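Local coordinates for protein ORF10 (Moritella marina, PDB 6RIW) that probably catalyses carbon-chain elongation in polyunsaturated fatty acid synthesis, through the ketosynthase and chain length factor didomain held in this chain, at residues E329-G334 and S436-G441; C196-Y201 and L369-G374; A470-D475 and V749-S754; I4-I9 and A283-G288. All coordinates share one frame; numbering follows the deposited sequence.

Interactions 1, 2 and 4 lie in the first ketosynthase-family region and interaction 3 in the second. Interactions 1 and 2 are neighbours, with centres about 9 Å apart. They touch where Val-437 CG2 packs on Ala-197 CA at 3.5 Å. Cys-196 and His-331 sit in sequence motifs that supply the active-site cysteine and a histidine in ketosynthases, so this pair of contacts probably lines the active site. Interaction 4, which holds the magnesium ion, has its centre about 17 Å from that of interaction 2. Interaction 3 is about 30 Å or more from the others, centre to centre. Strands 4-12 and 469-478 are probably counterparts in the two halves, but interactions 4 and 3 pair them with different neighbours.

Interaction 1. Residues E329-G334 and S436-G441; sequences ECHATG and SVFGFG
His-331 lays one face of its imidazole against the backbone and CB of Phe-438. Its CG is anti to the backbone N (chi1 170°), and this turns the ring toward strand 436-439. Phe-438 O lies above the ring plane, offset toward the rim, and is 3.0 Å from His-331 NE2. The angle there is poor, and the pair is not a hydrogen bond. Phe-438 CB covers the same face in a CH-pi contact, 4.2 Å from the centroid of the His-331 ring and 18° off its normal. The Phe-438 ring itself is set obliquely, with its plane at 57° to the imidazole. Its CD2 reaches His-331 CB at 3.8 Å.

One step back, the backbones join. Ser-436 N donates to Glu-329 O at 3.0 Å in a nearly straight bond. This is part of the parallel pairing of strands 327-329 and 432-439. Glu-329 turns its carboxylate to other partners: OE1 meets Lys-380 and Tyr-327, and OE2 takes the N-H of Val-362. Ser-436 OG is bonded to His-446.

HATG matches the ketosynthase motif that carries an active-site histidine, so His-331 probably lies in the active site. Its side chain also touches Cys-196. An alanine in place of His-331 would probably open a gap over Phe-438 CB and leave Cys-196 without its imidazole neighbour. The histidine backbone is held from elsewhere, His-331 N by Glu-342 and His-331 O by Lys-363. Across this contact, Phe-438 meets the imidazole over one face.

Interaction 2. Residues C196-Y201 and L369-G374; sequences CASSCY and LLTAAG
Ser-199 OG donates to Thr-371 O at 2.8 Å. The bond lies in the carbonyl plane and uses a lone pair. The hydroxyl is anti to the carbonyl carbon of its own residue (chi1 -64°), which points it across to the 369-374 loop. Beside it, Ser-199 CB rests on Gly-374 CA at 3.6 Å. A side chain at Gly-374 would clash with Ser-199 CB, so the glycine lets the two backbones approach. Cys-196 CA makes a nearly straight CA-H...O contact with Leu-370 O at 3.5 Å. Thr-371 puts its CG2 methyl against Ser-198 OG at 3.6 Å.

A water between the segments joins the same elements. It donates to Cys-196 O at 2.6 Å and to Thr-371 O at 3.0 Å. It accepts from Ser-199 N and from Gly-374 N.

The second shell holds the polar ends. Ser-198 OG is bonded to Ala-194 N and Ala-195 O, and Thr-371 OG1 to Val-223 O. Cys-200 packs on strand 443-450 behind.

Cys-196 stands just before helix 198-211, as the nucleophile does in the thiolase fold. The water serves the N-H groups of two helix starts. Thr-371 O receives both the hydroxyl and the water. Cys-196 O, Ser-199 N, Thr-371 O and Gly-374 N thus each have the water as a partner, and no charged group is needed to link the four.

Interaction 3. Residues A470-D475 and V749-S754; sequences AIIGMD and VVKPSS
Ala-470 and Lys-751 form an antiparallel hydrogen-bonded pair. Ala-470 N donates to Lys-751 O at 2.8 Å, and Lys-751 N returns a bond to Ala-470 O at 3.1 Å. The same Ala-470 O also receives a CA-H...O contact from Val-750 CA.

Ile-471 faces Val-750 in a non-hydrogen-bonded pair. Ile-471 CG1 meets Val-750 CG1 at 4.2 Å. On this side of the sheet Ile-471 also packs on Ile-846 and Ala-850 of helix 841-854.

Ile-472 donates its N-H to Val-749 O at 3.0 Å. Its CG1 lies between the backbone N and the carbonyl carbon (chi1 62°), which carries the branch over the second strand. There CG1 touches Val-749 CG1 at 3.8 Å, and CD1 lies against Lys-751 CD, also at 3.8 Å. The aliphatic part of the lysine does this packing, while the extended chain leads its ammonium group away. Val-756 also touches Ala-470, Ile-472 and Lys-751. An alanine in place of Ile-472 would probably leave a gap between Val-749, Val-756 and the lysine chain.

Gly-473 O accepts from Val-749 N at 2.8 Å, with the donor tilted from the carbonyl plane. A side chain at Gly-473 would be tight against Val-749 CG2.

The contact joins two strands of the second ketosynthase-like region, probably the chain length factor. The Ala-470 and Lys-751 bonds and the Ile-472 bond set the register; the Gly-473 bond falls one residue off it. Where the pairing slips, Gly-473 N is buried without a partner in the model. Backbone bonds hold the strands, and aliphatic packing covers them.

Interaction 4. Residues I4-I9 and A283-G288; sequences IAVVGI and AIIKGG. With MG (magnesium ion), chain B.
Ile-4 pairs with Ile-285 across two antiparallel strands of the thiolase-like ketosynthase fold. Three backbone bonds hold them. Ile-285 N donates to Ile-4 O at 2.8 Å, and Ile-4 N returns a straight but longer bond to Ile-285 O at 3.3 Å. Val-6 N donates to Ala-283 O at 3.1 Å.

Apolar packing lies on one side of the pair. Val-6 CG2 meets Ile-285 CD1 at 3.9 Å, and Ile-4 CB meets Ile-285 CB at 4.2 Å. Helix 198-211 covers this side through Val-203 and Cys-207, and Met-382 of helix 374-387 packs on Val-6 and Ala-283.

Each strand has a classic beta bulge against its other neighbour. Val-7 and Gly-8 both face Val-267, and Lys-286 and Gly-287 both face Val-448.

The magnesium joins the N-terminus, just ahead of strand 4-12, to strand 283-292. It is bound by Lys-286 O at 2.2 Å, by Met-1 O and by a water. The lysine binds through its backbone, and its NZ is bonded to Ala-318 O instead. The water is 2.4 Å from the magnesium and lies 2.9 Å from Ile-285 O, to which it can donate; the same oxygen accepts from Ile-4 N.

Interaction 1. Residues E329-G334 and S436-G441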
loop_
_atom_site.group_PDB
_atom_site.type_symbol
_atom_site.label_atom_id
_atom_site.label_comp_id
_atom_site.label_asym_id
_atom_site.label_seq_id
_atom_site.Cartn_x
_atom_site.Cartn_y
_atom_site.Cartn_z
ATOM N N GLU A 329 10.043 22.016 8.334
ATOM C CA GLU A 329 8.911 21.892 7.428
ATOM C C GLU A 329 7.915 20.972 8.116
ATOM O O GLU A 329 8.197 19.784 8.336
ATOM C CB GLU A 329 9.366 21.371 6.065
ATOM C CG GLU A 329 8.218 20.976 5.116
ATOM C CD GLU A 329 7.371 22.156 4.625
ATOM O OE1 GLU A 329 7.820 23.335 4.681
ATOM O OE2 GLU A 329 6.241 21.881 4.165
ATOM N N CYS A 330 6.784 21.536 8.527
ATOM C CA CYS A 330 5.859 20.840 9.406
ATOM C C CYS A 330 4.864 20.001 8.630
ATOM O O CYS A 330 4.653 20.185 7.425
ATOM C CB CYS A 330 5.089 21.827 10.280
ATOM S SG CYS A 330 6.187 22.733 11.379
ATOM N N HIS A 331 4.223 19.089 9.359
ATOM C CA HIS A 331 3.160 18.283 8.774
ATOM C C HIS A 331 1.905 19.118 8.515
ATOM O O HIS A 331 1.191 18.868 7.532
ATOM C CB HIS A 331 2.865 17.109 9.702
ATOM C CG HIS A 331 1.632 16.348 9.334
ATOM N ND1 HIS A 331 1.566 15.546 8.216
ATOM C CD2 HIS A 331 0.419 16.272 9.930
ATOM C CE1 HIS A 331 0.362 15.006 8.137
ATOM N NE2 HIS A 331 -0.354 15.430 9.164
ATOM N N ALA A 332 1.656 20.131 9.365
ATOM C CA ALA A 332 0.506 21.046 9.347
ATOM C C ALA A 332 -0.382 20.997 8.109
ATOM O O ALA A 332 -0.062 21.607 7.084
ATOM C CB ALA A 332 0.993 22.487 9.515
ATOM N N THR A 333 -1.525 20.324 8.209
ATOM C CA THR A 333 -2.421 20.157 7.076
ATOM C C THR A 333 -3.506 21.214 7.006
ATOM O O THR A 333 -4.204 21.279 5.993
ATOM C CB THR A 333 -3.129 18.813 7.144
ATOM O OG1 THR A 333 -3.973 18.816 8.304
ATOM C CG2 THR A 333 -2.133 17.667 7.218
ATOM N N GLY A 334 -3.699 22.001 8.063
ATOM C CA GLY A 334 -4.843 22.887 8.165
ATOM C C GLY A 334 -5.954 22.366 9.049
ATOM O O GLY A 334 -6.865 23.134 9.391
ATOM N N SER A 436 8.955 16.990 9.199
ATOM C CA SER A 436 8.063 16.132 9.966
ATOM C C SER A 436 6.876 15.704 9.112
ATOM O O SER A 436 6.316 16.510 8.356
ATOM C CB SER A 436 7.555 16.834 11.249
ATOM O OG SER A 436 8.624 17.421 11.977
ATOM N N VAL A 437 6.489 14.433 9.229
ATOM C CA VAL A 437 5.233 13.957 8.655
ATOM C C VAL A 437 4.575 13.027 9.667
ATOM O O VAL A 437 5.233 12.136 10.221
ATOM C CB VAL A 437 5.404 13.261 7.282
ATOM C CG1 VAL A 437 5.713 14.277 6.201
ATOM C CG2 VAL A 437 6.524 12.207 7.324
ATOM N N PHE A 438 3.285 13.257 9.930
ATOM C CA PHE A 438 2.526 12.512 10.938
ATOM C C PHE A 438 1.253 11.950 10.294
ATOM O O PHE A 438 0.233 12.641 10.207
ATOM C CB PHE A 438 2.201 13.407 12.131
ATOM C CG PHE A 438 3.410 14.075 12.756
ATOM C CD1 PHE A 438 4.565 13.353 13.040
ATOM C CD2 PHE A 438 3.381 15.427 13.078
ATOM C CE1 PHE A 438 5.668 13.959 13.636
ATOM C CE2 PHE A 438 4.469 16.043 13.669
ATOM C CZ PHE A 438 5.621 15.316 13.946
ATOM N N GLY A 439 1.304 10.686 9.868
ATOM C CA GLY A 439 0.219 10.095 9.118
ATOM C C GLY A 439 -0.890 9.489 9.972
ATOM O O GLY A 439 -0.707 9.211 11.159
ATOM N N PHE A 440 -2.049 9.290 9.332
ATOM C CA PHE A 440 -3.143 8.549 9.946
ATOM C C PHE A 440 -2.661 7.181 10.418
ATOM O O PHE A 440 -1.814 6.539 9.784
ATOM C CB PHE A 440 -4.298 8.372 8.945
ATOM C CG PHE A 440 -4.853 9.673 8.432
ATOM C CD1 PHE A 440 -5.241 10.666 9.315
ATOM C CD2 PHE A 440 -4.986 9.906 7.069
ATOM C CE1 PHE A 440 -5.750 11.880 8.851
ATOM C CE2 PHE A 440 -5.493 11.129 6.590
ATOM C CZ PHE A 440 -5.874 12.109 7.481
ATOM N N GLY A 441 -3.212 6.723 11.540
ATOM C CA GLY A 441 -2.702 5.517 12.156
ATOM C C GLY A 441 -1.482 5.731 13.022
ATOM O O GLY A 441 -0.757 4.769 13.318
#

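Interaction 2. Residues C196-Y201 and L369-G374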
loop_
_atom_site.group_PDB
_atom_site.type_symbol
_atom_site.label_atom_id
_atom_site.label_comp_id
_atom_site.label_asym_id
_atom_site.label_seq_id
_atom_site.Cartn_x
_atom_site.Cartn_y
_atom_site.Cartn_z
ATOM N N CYS A 196 0.098 9.560 5.423
ATOM C CA CYS A 196 0.710 10.854 5.131
ATOM C C CYS A 196 2.222 10.862 5.336
ATOM O O CYS A 196 2.902 11.798 4.881
ATOM C CB CYS A 196 0.044 11.943 6.010
ATOM S SG CYS A 196 -1.713 11.588 6.487
ATOM N N ALA A 197 2.774 9.863 6.011
ATOM C CA ALA A 197 4.204 9.838 6.282
ATOM C C ALA A 197 4.984 8.967 5.301
ATOM O O ALA A 197 6.203 8.821 5.464
ATOM C CB ALA A 197 4.455 9.344 7.717
ATOM N N SER A 198 4.317 8.386 4.292
ATOM C CA SER A 198 4.965 7.388 3.444
ATOM C C SER A 198 6.202 7.924 2.730
ATOM O O SER A 198 7.149 7.162 2.510
ATOM C CB SER A 198 3.990 6.835 2.402
ATOM O OG SER A 198 2.811 6.352 3.008
ATOM N N SER A 199 6.211 9.202 2.330
ATOM C CA SER A 199 7.380 9.736 1.621
ATOM C C SER A 199 8.626 9.710 2.498
ATOM O O SER A 199 9.722 9.360 2.035
ATOM C CB SER A 199 7.115 11.163 1.134
ATOM O OG SER A 199 6.065 11.216 0.172
ATOM N N CYS A 200 8.489 10.094 3.759
ATOM C CA CYS A 200 9.664 10.098 4.623
ATOM C C CYS A 200 10.000 8.714 5.144
ATOM O O CYS A 200 11.171 8.444 5.426
ATOM C CB CYS A 200 9.464 11.066 5.776
ATOM S SG CYS A 200 9.218 12.762 5.127
ATOM N N TYR A 201 9.004 7.837 5.292
ATOM C CA TYR A 201 9.313 6.425 5.524
ATOM C C TYR A 201 10.168 5.856 4.398
ATOM O O TYR A 201 11.146 5.137 4.648
ATOM C CB TYR A 201 8.023 5.617 5.677
ATOM C CG TYR A 201 7.537 5.589 7.118
ATOM C CD1 TYR A 201 7.110 6.751 7.747
ATOM C CD2 TYR A 201 7.518 4.398 7.848
ATOM C CE1 TYR A 201 6.668 6.743 9.066
ATOM C CE2 TYR A 201 7.095 4.378 9.173
ATOM C CZ TYR A 201 6.671 5.559 9.772
ATOM O OH TYR A 201 6.237 5.566 11.075
ATOM N N LEU A 369 -0.886 16.077 -0.188
ATOM C CA LEU A 369 -0.677 15.083 -1.240
ATOM C C LEU A 369 -0.697 13.632 -0.730
ATOM O O LEU A 369 -0.235 12.731 -1.449
ATOM C CB LEU A 369 0.645 15.373 -1.965
ATOM C CG LEU A 369 0.572 16.227 -3.232
ATOM C CD1 LEU A 369 -0.141 17.559 -2.988
ATOM C CD2 LEU A 369 1.953 16.444 -3.889
ATOM N N LEU A 370 -1.180 13.384 0.488
ATOM C CA LEU A 370 -1.430 12.026 0.988
ATOM C C LEU A 370 -0.116 11.257 1.035
ATOM O O LEU A 370 0.826 11.706 1.714
ATOM C CB LEU A 370 -2.526 11.413 0.115
ATOM C CG LEU A 370 -3.805 12.254 -0.039
ATOM C CD1 LEU A 370 -4.834 11.573 -0.944
ATOM C CD2 LEU A 370 -4.410 12.550 1.339
ATOM N N THR A 371 0.002 10.090 0.382
ATOM C CA THR A 371 1.252 9.333 0.470
ATOM C C THR A 371 2.434 10.117 -0.077
ATOM O O THR A 371 3.574 9.871 0.330
ATOM C CB THR A 371 1.100 7.999 -0.259
ATOM O OG1 THR A 371 0.434 8.216 -1.506
ATOM C CG2 THR A 371 0.235 7.074 0.592
ATOM N N ALA A 372 2.190 11.082 -0.961
ATOM C CA ALA A 372 3.272 11.875 -1.520
ATOM C C ALA A 372 3.507 13.182 -0.773
ATOM O O ALA A 372 4.289 14.009 -1.250
ATOM C CB ALA A 372 2.983 12.184 -2.994
ATOM N N ALA A 373 2.846 13.397 0.371
ATOM C CA ALA A 373 2.886 14.717 1.006
ATOM C C ALA A 373 4.292 15.105 1.436
ATOM O O ALA A 373 4.651 16.293 1.407
ATOM C CB ALA A 373 1.943 14.762 2.214
ATOM N N GLY A 374 5.096 14.138 1.873
ATOM C CA GLY A 374 6.439 14.485 2.280
ATOM C C GLY A 374 7.332 14.922 1.137
ATOM O O GLY A 374 8.332 15.602 1.381
HETATM O O HOH W 1 4.314 11.502 2.758
#

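Interaction 3. Residues A470-D475 and V749-S754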
loop_
_atom_site.group_PDB
_atom_site.type_symbol
_atom_site.label_atom_id
_atom_site.label_comp_id
_atom_site.label_asym_id
_atom_site.label_seq_id
_atom_site.Cartn_x
_atom_site.Cartn_y
_atom_site.Cartn_z
ATOM N N ALA A 470 15.128 -15.584 14.073
ATOM C CA ALA A 470 14.425 -16.684 14.712
ATOM C C ALA A 470 12.926 -16.436 14.662
ATOM O O ALA A 470 12.468 -15.369 15.058
ATOM C CB ALA A 470 14.883 -16.839 16.166
ATOM N N ILE A 471 12.159 -17.421 14.198
ATOM C CA ILE A 471 10.697 -17.346 14.246
ATOM C C ILE A 471 10.245 -17.874 15.603
ATOM O O ILE A 471 10.471 -19.049 15.912
ATOM C CB ILE A 471 10.054 -18.166 13.110
ATOM C CG1 ILE A 471 10.554 -17.709 11.743
ATOM C CG2 ILE A 471 8.521 -18.108 13.220
ATOM C CD1 ILE A 471 10.199 -18.656 10.540
ATOM N N ILE A 472 9.629 -17.013 16.416
ATOM C CA ILE A 472 9.266 -17.358 17.790
ATOM C C ILE A 472 7.769 -17.293 18.046
ATOM O O ILE A 472 7.322 -17.647 19.148
ATOM C CB ILE A 472 10.011 -16.465 18.806
ATOM C CG1 ILE A 472 9.619 -14.989 18.610
ATOM C CG2 ILE A 472 11.497 -16.595 18.603
ATOM C CD1 ILE A 472 10.212 -14.063 19.660
ATOM N N GLY A 473 6.962 -16.883 17.079
ATOM C CA GLY A 473 5.541 -16.843 17.307
ATOM C C GLY A 473 4.882 -16.916 15.946
ATOM O O GLY A 473 5.437 -16.341 15.005
ATOM N N MET A 474 3.780 -17.661 15.813
ATOM C CA MET A 474 3.092 -17.823 14.529
ATOM C C MET A 474 1.597 -18.014 14.763
ATOM O O MET A 474 1.175 -18.586 15.778
ATOM C CB MET A 474 3.610 -19.027 13.715
ATOM C CG MET A 474 5.122 -19.099 13.486
ATOM S SD MET A 474 5.635 -20.224 12.173
ATOM C CE MET A 474 5.121 -21.808 12.805
ATOM N N ASP A 475 0.798 -17.566 13.787
ATOM C CA ASP A 475 -0.602 -17.980 13.693
ATOM C C ASP A 475 -1.030 -17.929 12.230
ATOM O O ASP A 475 -0.434 -17.222 11.417
ATOM C CB ASP A 475 -1.532 -17.127 14.560
ATOM C CG ASP A 475 -2.960 -17.721 14.661
ATOM O OD1 ASP A 475 -3.123 -18.970 14.686
ATOM O OD2 ASP A 475 -3.930 -16.934 14.698
ATOM N N VAL A 749 6.313 -13.754 14.306
ATOM C CA VAL A 749 7.129 -12.839 15.090
ATOM C C VAL A 749 8.565 -13.285 14.914
ATOM O O VAL A 749 8.861 -14.474 15.069
ATOM C CB VAL A 749 6.742 -12.854 16.580
ATOM C CG1 VAL A 749 7.712 -11.980 17.375
ATOM C CG2 VAL A 749 5.284 -12.428 16.795
ATOM N N VAL A 750 9.448 -12.348 14.577
ATOM C CA VAL A 750 10.857 -12.652 14.396
ATOM C C VAL A 750 11.691 -11.765 15.320
ATOM O O VAL A 750 11.355 -10.609 15.597
ATOM C CB VAL A 750 11.319 -12.511 12.923
ATOM C CG1 VAL A 750 10.641 -13.565 12.034
ATOM C CG2 VAL A 750 11.082 -11.072 12.376
ATOM N N LYS A 751 12.795 -12.326 15.794
ATOM C CA LYS A 751 13.827 -11.614 16.537
ATOM C C LYS A 751 15.173 -12.093 16.026
ATOM O O LYS A 751 15.267 -13.195 15.470
ATOM C CB LYS A 751 13.731 -11.895 18.044
ATOM C CG LYS A 751 12.674 -11.088 18.811
ATOM C CD LYS A 751 12.850 -11.397 20.314
ATOM C CE LYS A 751 12.002 -10.546 21.225
ATOM N NZ LYS A 751 12.259 -10.958 22.648
ATOM N N PRO A 752 16.239 -11.309 16.209
ATOM C CA PRO A 752 17.581 -11.811 15.876
ATOM C C PRO A 752 17.872 -13.087 16.656
ATOM O O PRO A 752 17.461 -13.230 17.809
ATOM C CB PRO A 752 18.517 -10.669 16.295
ATOM C CG PRO A 752 17.653 -9.464 16.387
ATOM C CD PRO A 752 16.293 -9.966 16.811
ATOM N N SER A 753 18.551 -14.036 15.997
ATOM C CA SER A 753 18.778 -15.333 16.639
ATOM C C SER A 753 19.530 -15.192 17.968
ATOM O O SER A 753 19.320 -15.989 18.896
ATOM C CB SER A 753 19.540 -16.254 15.680
ATOM O OG SER A 753 20.110 -17.342 16.377
ATOM N N SER A 754 20.389 -14.182 18.098
ATOM C CA SER A 754 21.151 -14.052 19.337
ATOM C C SER A 754 20.312 -13.589 20.524
ATOM O O SER A 754 20.796 -13.671 21.662
ATOM C CB SER A 754 22.306 -13.078 19.131
ATOM O OG SER A 754 21.776 -11.793 18.875
#

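Interaction 4. Residues I4-I9 and A283-G288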
loop_
_atom_site.group_PDB
_atom_site.type_symbol
_atom_site.label_atom_id
_atom_site.label_comp_id
_atom_site.label_asym_id
_atom_site.label_seq_id
_atom_site.Cartn_x
_atom_site.Cartn_y
_atom_site.Cartn_z
ATOM N N ILE A 4 24.088 10.685 4.242
ATOM C CA ILE A 4 23.518 10.328 2.946
ATOM C C ILE A 4 23.375 11.601 2.124
ATOM O O ILE A 4 22.843 12.604 2.615
ATOM C CB ILE A 4 22.160 9.614 3.104
ATOM C CG1 ILE A 4 22.338 8.330 3.930
ATOM C CG2 ILE A 4 21.560 9.325 1.726
ATOM C CD1 ILE A 4 23.301 7.310 3.287
ATOM N N ALA A 5 23.855 11.566 0.886
ATOM C CA ALA A 5 23.745 12.692 -0.035
ATOM C C ALA A 5 22.540 12.491 -0.939
ATOM O O ALA A 5 22.343 11.396 -1.478
ATOM C CB ALA A 5 25.005 12.831 -0.885
ATOM N N VAL A 6 21.731 13.543 -1.084
ATOM C CA VAL A 6 20.709 13.617 -2.119
ATOM C C VAL A 6 21.357 14.146 -3.392
ATOM O O VAL A 6 21.821 15.294 -3.431
ATOM C CB VAL A 6 19.546 14.520 -1.683
ATOM C CG1 VAL A 6 18.417 14.476 -2.742
ATOM C CG2 VAL A 6 19.059 14.121 -0.300
ATOM N N VAL A 7 21.391 13.322 -4.438
ATOM C CA VAL A 7 22.116 13.678 -5.655
ATOM C C VAL A 7 21.206 13.863 -6.855
ATOM O O VAL A 7 21.700 14.178 -7.951
ATOM C CB VAL A 7 23.225 12.657 -5.965
ATOM C CG1 VAL A 7 24.175 12.549 -4.770
ATOM C CG2 VAL A 7 22.631 11.265 -6.305
ATOM N N GLY A 8 19.895 13.710 -6.688
ATOM C CA GLY A 8 18.970 13.934 -7.780
ATOM C C GLY A 8 17.575 14.098 -7.224
ATOM O O GLY A 8 17.247 13.452 -6.222
ATOM N N ILE A 9 16.761 14.972 -7.822
ATOM C CA ILE A 9 15.409 15.248 -7.328
ATOM C C ILE A 9 14.488 15.430 -8.517
ATOM O O ILE A 9 14.888 15.996 -9.542
ATOM C CB ILE A 9 15.354 16.518 -6.446
ATOM C CG1 ILE A 9 16.386 16.467 -5.321
ATOM C CG2 ILE A 9 13.951 16.732 -5.876
ATOM C CD1 ILE A 9 16.247 17.588 -4.299
ATOM N N ALA A 283 21.689 18.212 -0.717
ATOM C CA ALA A 283 21.579 18.336 0.728
ATOM C C ALA A 283 22.104 17.044 1.321
ATOM O O ALA A 283 22.280 16.045 0.617
ATOM C CB ALA A 283 20.139 18.601 1.182
ATOM N N ILE A 284 22.356 17.083 2.623
ATOM C CA ILE A 284 22.801 15.929 3.391
ATOM C C ILE A 284 21.656 15.504 4.300
ATOM O O ILE A 284 21.065 16.340 5.005
ATOM C CB ILE A 284 24.062 16.254 4.219
ATOM C CG1 ILE A 284 25.249 16.650 3.307
ATOM C CG2 ILE A 284 24.384 15.098 5.179
ATOM C CD1 ILE A 284 25.976 15.501 2.629
ATOM N N ILE A 285 21.319 14.216 4.267
ATOM C CA ILE A 285 20.422 13.646 5.262
ATOM C C ILE A 285 21.304 13.213 6.428
ATOM O O ILE A 285 22.100 12.276 6.309
ATOM C CB ILE A 285 19.598 12.477 4.702
ATOM C CG1 ILE A 285 18.744 12.958 3.513
ATOM C CG2 ILE A 285 18.701 11.907 5.793
ATOM C CD1 ILE A 285 18.081 11.837 2.732
ATOM N N LYS A 286 21.196 13.940 7.542
ATOM C CA LYS A 286 22.070 13.722 8.685
ATOM C C LYS A 286 21.573 12.580 9.547
ATOM O O LYS A 286 22.377 11.880 10.182
ATOM C CB LYS A 286 22.166 15.006 9.516
ATOM C CG LYS A 286 23.342 15.054 10.497
ATOM C CD LYS A 286 24.697 15.186 9.778
ATOM C CE LYS A 286 25.856 15.026 10.759
ATOM N NZ LYS A 286 25.663 13.822 11.654
ATOM N N GLY A 287 20.262 12.379 9.573
ATOM C CA GLY A 287 19.686 11.303 10.346
ATOM C C GLY A 287 18.178 11.420 10.327
ATOM O O GLY A 287 17.611 12.273 9.641
ATOM N N GLY A 288 17.541 10.548 11.091
ATOM C CA GLY A 288 16.102 10.623 11.222
ATOM C C GLY A 288 15.594 9.375 11.902
ATOM O O GLY A 288 16.365 8.486 12.271
HETATM MG MG MG B . 23.897 10.279 9.985
HETATM O O HOH W 2 22.919 9.904 7.821
#